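Long-range contact in SVP1-like protein 2 (Kluyveromyces lactis, PDB 4EXV), which belongs to the PROPPIN family of WD-repeat beta-propellers, which recognise phosphatidylinositol 3-phosphate in autophagy, and probably associates with membranes by binding phosphoinositides: residues A[76-84]-A[90-101]. Residues are numbered along the deposited sequence; the frame is centred on the assembly and turned at random.
Sequences ELLHIWDDV and TRVKLDAAVKDL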
# COMPACT_ATOMS: atom_id res chain seq x y z
N GLU A 76 0.30 -9.94 23.08
CA GLU A 76 -0.52 -9.19 22.13
C GLU A 76 -0.76 -7.71 22.51
O GLU A 76 -1.83 -7.33 23.01
CB GLU A 76 -1.85 -9.89 21.87
CG GLU A 76 -2.73 -9.21 20.81
CD GLU A 76 -3.97 -10.04 20.46
OE1 GLU A 76 -5.03 -9.85 21.11
OE2 GLU A 76 -3.87 -10.88 19.53
N LEU A 77 0.25 -6.88 22.25
CA LEU A 77 0.12 -5.44 22.35
C LEU A 77 1.06 -4.77 21.34
O LEU A 77 1.79 -5.44 20.61
CB LEU A 77 0.42 -4.96 23.77
CG LEU A 77 1.49 -5.66 24.61
CD1 LEU A 77 2.75 -6.00 23.82
CD2 LEU A 77 1.83 -4.80 25.82
N LEU A 78 1.06 -3.44 21.34
CA LEU A 78 1.74 -2.69 20.29
C LEU A 78 2.97 -1.95 20.81
O LEU A 78 2.85 -0.98 21.54
CB LEU A 78 0.75 -1.69 19.69
CG LEU A 78 1.21 -0.86 18.50
CD1 LEU A 78 1.65 -1.74 17.33
CD2 LEU A 78 0.09 0.10 18.09
N HIS A 79 4.15 -2.41 20.42
CA HIS A 79 5.39 -1.73 20.79
C HIS A 79 5.75 -0.58 19.85
O HIS A 79 5.86 -0.77 18.63
CB HIS A 79 6.57 -2.71 20.79
CG HIS A 79 6.38 -3.90 21.68
ND1 HIS A 79 6.79 -3.91 22.99
CD2 HIS A 79 5.85 -5.12 21.44
CE1 HIS A 79 6.51 -5.09 23.53
NE2 HIS A 79 5.94 -5.83 22.60
N ILE A 80 5.95 0.60 20.42
CA ILE A 80 6.51 1.74 19.70
C ILE A 80 7.98 1.92 20.08
O ILE A 80 8.31 2.38 21.17
CB ILE A 80 5.75 3.03 20.00
CG1 ILE A 80 4.27 2.87 19.66
CG2 ILE A 80 6.41 4.22 19.28
CD1 ILE A 80 3.99 2.53 18.21
N TRP A 81 8.85 1.56 19.15
CA TRP A 81 10.28 1.50 19.35
C TRP A 81 10.95 2.81 18.95
O TRP A 81 10.58 3.42 17.95
CB TRP A 81 10.82 0.36 18.50
CG TRP A 81 12.29 0.14 18.49
CD1 TRP A 81 13.17 0.51 17.51
CD2 TRP A 81 13.07 -0.54 19.49
NE1 TRP A 81 14.45 0.11 17.83
CE2 TRP A 81 14.41 -0.54 19.04
CE3 TRP A 81 12.76 -1.15 20.71
CZ2 TRP A 81 15.44 -1.12 19.77
CZ3 TRP A 81 13.79 -1.73 21.44
CH2 TRP A 81 15.12 -1.71 20.96
N ASP A 82 11.91 3.26 19.74
CA ASP A 82 12.74 4.41 19.38
C ASP A 82 14.15 3.89 19.22
O ASP A 82 14.74 3.41 20.18
CB ASP A 82 12.68 5.49 20.46
CG ASP A 82 14.02 6.21 20.65
OD1 ASP A 82 14.42 6.99 19.75
OD2 ASP A 82 14.66 6.02 21.70
N ASP A 83 14.68 3.96 18.01
CA ASP A 83 15.90 3.24 17.68
C ASP A 83 17.14 4.01 18.10
O ASP A 83 18.26 3.48 18.08
CB ASP A 83 15.93 2.86 16.19
CG ASP A 83 17.10 1.95 15.84
OD1 ASP A 83 16.98 0.72 16.02
OD2 ASP A 83 18.14 2.47 15.37
N VAL A 84 16.94 5.27 18.49
CA VAL A 84 18.03 6.06 19.07
C VAL A 84 18.46 5.45 20.40
O VAL A 84 19.56 4.90 20.51
CB VAL A 84 17.63 7.53 19.32
CG1 VAL A 84 18.81 8.29 19.89
CG2 VAL A 84 17.16 8.17 18.03
N THR A 90 6.41 3.46 24.19
CA THR A 90 5.11 3.07 24.71
C THR A 90 4.76 1.68 24.25
O THR A 90 5.26 1.20 23.24
CB THR A 90 3.99 4.04 24.28
OG1 THR A 90 2.82 3.83 25.09
CG2 THR A 90 3.63 3.80 22.83
N ARG A 91 3.93 1.02 25.04
CA ARG A 91 3.24 -0.19 24.63
C ARG A 91 1.75 0.18 24.64
O ARG A 91 1.32 0.99 25.44
CB ARG A 91 3.56 -1.33 25.60
CG ARG A 91 5.07 -1.68 25.68
CD ARG A 91 5.42 -2.34 27.04
NE ARG A 91 6.83 -2.74 27.15
CZ ARG A 91 7.26 -4.01 27.13
NH1 ARG A 91 6.40 -5.03 27.00
NH2 ARG A 91 8.56 -4.28 27.23
N VAL A 92 0.97 -0.37 23.71
CA VAL A 92 -0.45 -0.02 23.61
C VAL A 92 -1.27 -1.30 23.58
O VAL A 92 -1.07 -2.16 22.72
CB VAL A 92 -0.75 0.82 22.35
CG1 VAL A 92 -2.24 0.84 22.06
CG2 VAL A 92 -0.21 2.23 22.52
N LYS A 93 -2.20 -1.42 24.54
CA LYS A 93 -2.92 -2.67 24.77
C LYS A 93 -3.92 -2.95 23.65
O LYS A 93 -4.74 -2.09 23.30
CB LYS A 93 -3.62 -2.67 26.14
CG LYS A 93 -2.71 -2.47 27.38
CD LYS A 93 -2.61 -0.99 27.82
CE LYS A 93 -2.13 -0.83 29.27
NZ LYS A 93 -3.24 -0.78 30.30
N LEU A 94 -3.86 -4.15 23.08
CA LEU A 94 -4.73 -4.48 21.96
C LEU A 94 -5.81 -5.50 22.29
O LEU A 94 -5.57 -6.51 22.96
CB LEU A 94 -3.90 -4.92 20.76
CG LEU A 94 -3.22 -3.73 20.06
CD1 LEU A 94 -2.46 -4.18 18.82
CD2 LEU A 94 -4.24 -2.64 19.73
N ASP A 95 -7.01 -5.24 21.77
CA ASP A 95 -8.20 -6.02 22.10
C ASP A 95 -8.34 -7.26 21.22
O ASP A 95 -9.00 -8.23 21.60
CB ASP A 95 -9.45 -5.15 21.97
CG ASP A 95 -9.28 -3.78 22.64
OD1 ASP A 95 -9.78 -2.78 22.09
OD2 ASP A 95 -8.65 -3.71 23.72
N ALA A 96 -7.73 -7.24 20.04
CA ALA A 96 -7.94 -8.32 19.09
C ALA A 96 -6.72 -8.56 18.23
O ALA A 96 -5.73 -7.83 18.32
CB ALA A 96 -9.14 -8.01 18.21
N ALA A 97 -6.79 -9.59 17.40
CA ALA A 97 -5.74 -9.86 16.43
C ALA A 97 -5.64 -8.72 15.41
O ALA A 97 -6.65 -8.12 15.03
CB ALA A 97 -5.99 -11.19 15.73
N VAL A 98 -4.41 -8.44 14.98
CA VAL A 98 -4.12 -7.29 14.11
C VAL A 98 -3.98 -7.65 12.62
O VAL A 98 -3.33 -8.64 12.27
CB VAL A 98 -2.85 -6.57 14.58
CG1 VAL A 98 -2.47 -5.47 13.61
CG2 VAL A 98 -3.08 -6.02 15.98
N LYS A 99 -4.59 -6.83 11.76
CA LYS A 99 -4.52 -7.05 10.31
C LYS A 99 -3.69 -5.97 9.59
O LYS A 99 -2.85 -6.27 8.76
CB LYS A 99 -5.93 -7.08 9.69
CG LYS A 99 -6.87 -8.13 10.29
CD LYS A 99 -7.57 -7.62 11.56
CE LYS A 99 -8.05 -8.78 12.45
NZ LYS A 99 -9.47 -9.16 12.22
N ASP A 100 -3.95 -4.72 9.93
CA ASP A 100 -3.31 -3.62 9.22
C ASP A 100 -2.81 -2.60 10.22
O ASP A 100 -3.35 -2.47 11.32
CB ASP A 100 -4.28 -2.98 8.22
CG ASP A 100 -4.09 -3.50 6.80
OD1 ASP A 100 -2.91 -3.56 6.36
OD2 ASP A 100 -5.11 -3.83 6.14
N LEU A 101 -1.78 -1.86 9.84
CA LEU A 101 -1.13 -0.94 10.75
C LEU A 101 -0.50 0.19 9.95
O LEU A 101 0.24 -0.07 9.01
CB LEU A 101 -0.07 -1.69 11.57
CG LEU A 101 0.78 -0.87 12.55
CD1 LEU A 101 -0.09 -0.07 13.55
CD2 LEU A 101 1.81 -1.75 13.27
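Leu-78 and Val-92 form an antiparallel hydrogen-bonded pair, Leu-78 N reaching Val-92 O at 2.8 Å and Val-92 N returning to Leu-78 O, while the axes of strands 77-82 and 90-93 run 161° apart. On the face bearing Leu-77, His-79 and Arg-91, the last two side chains lie alongside each other. CE1 of His-79 sits 3.5 Å from Arg-91 NH1, over one guanidinium face and toward its rim, and the planes are inclined by 70°, which excludes a flat stack. The imidazole is fixed from outside, through ND1 to Asp-88 and by stacking on Phe-70. On the other face Leu-78, with CG anti to its N (chi1 -176°), meets Val-92 through its CB, whereas its CD1 lies 4.1 Å from Leu-101 CD2. CG2 of Thr-90 abuts Ile-80 CG1 at 3.4 Å, and its OG1 is bonded to Arg-91 O, above that carbonyl plane. A glycine in place of Thr-90 would probably leave the flank of Ile-80 without its methyl neighbour and Arg-91 O without the hydroxyl. The hairpin supplies the two outer strands of a four-stranded propeller blade; beyond it the chain turns inward to strand 98-104, the innermost of the next blade, as in WD-repeat beta-propellers.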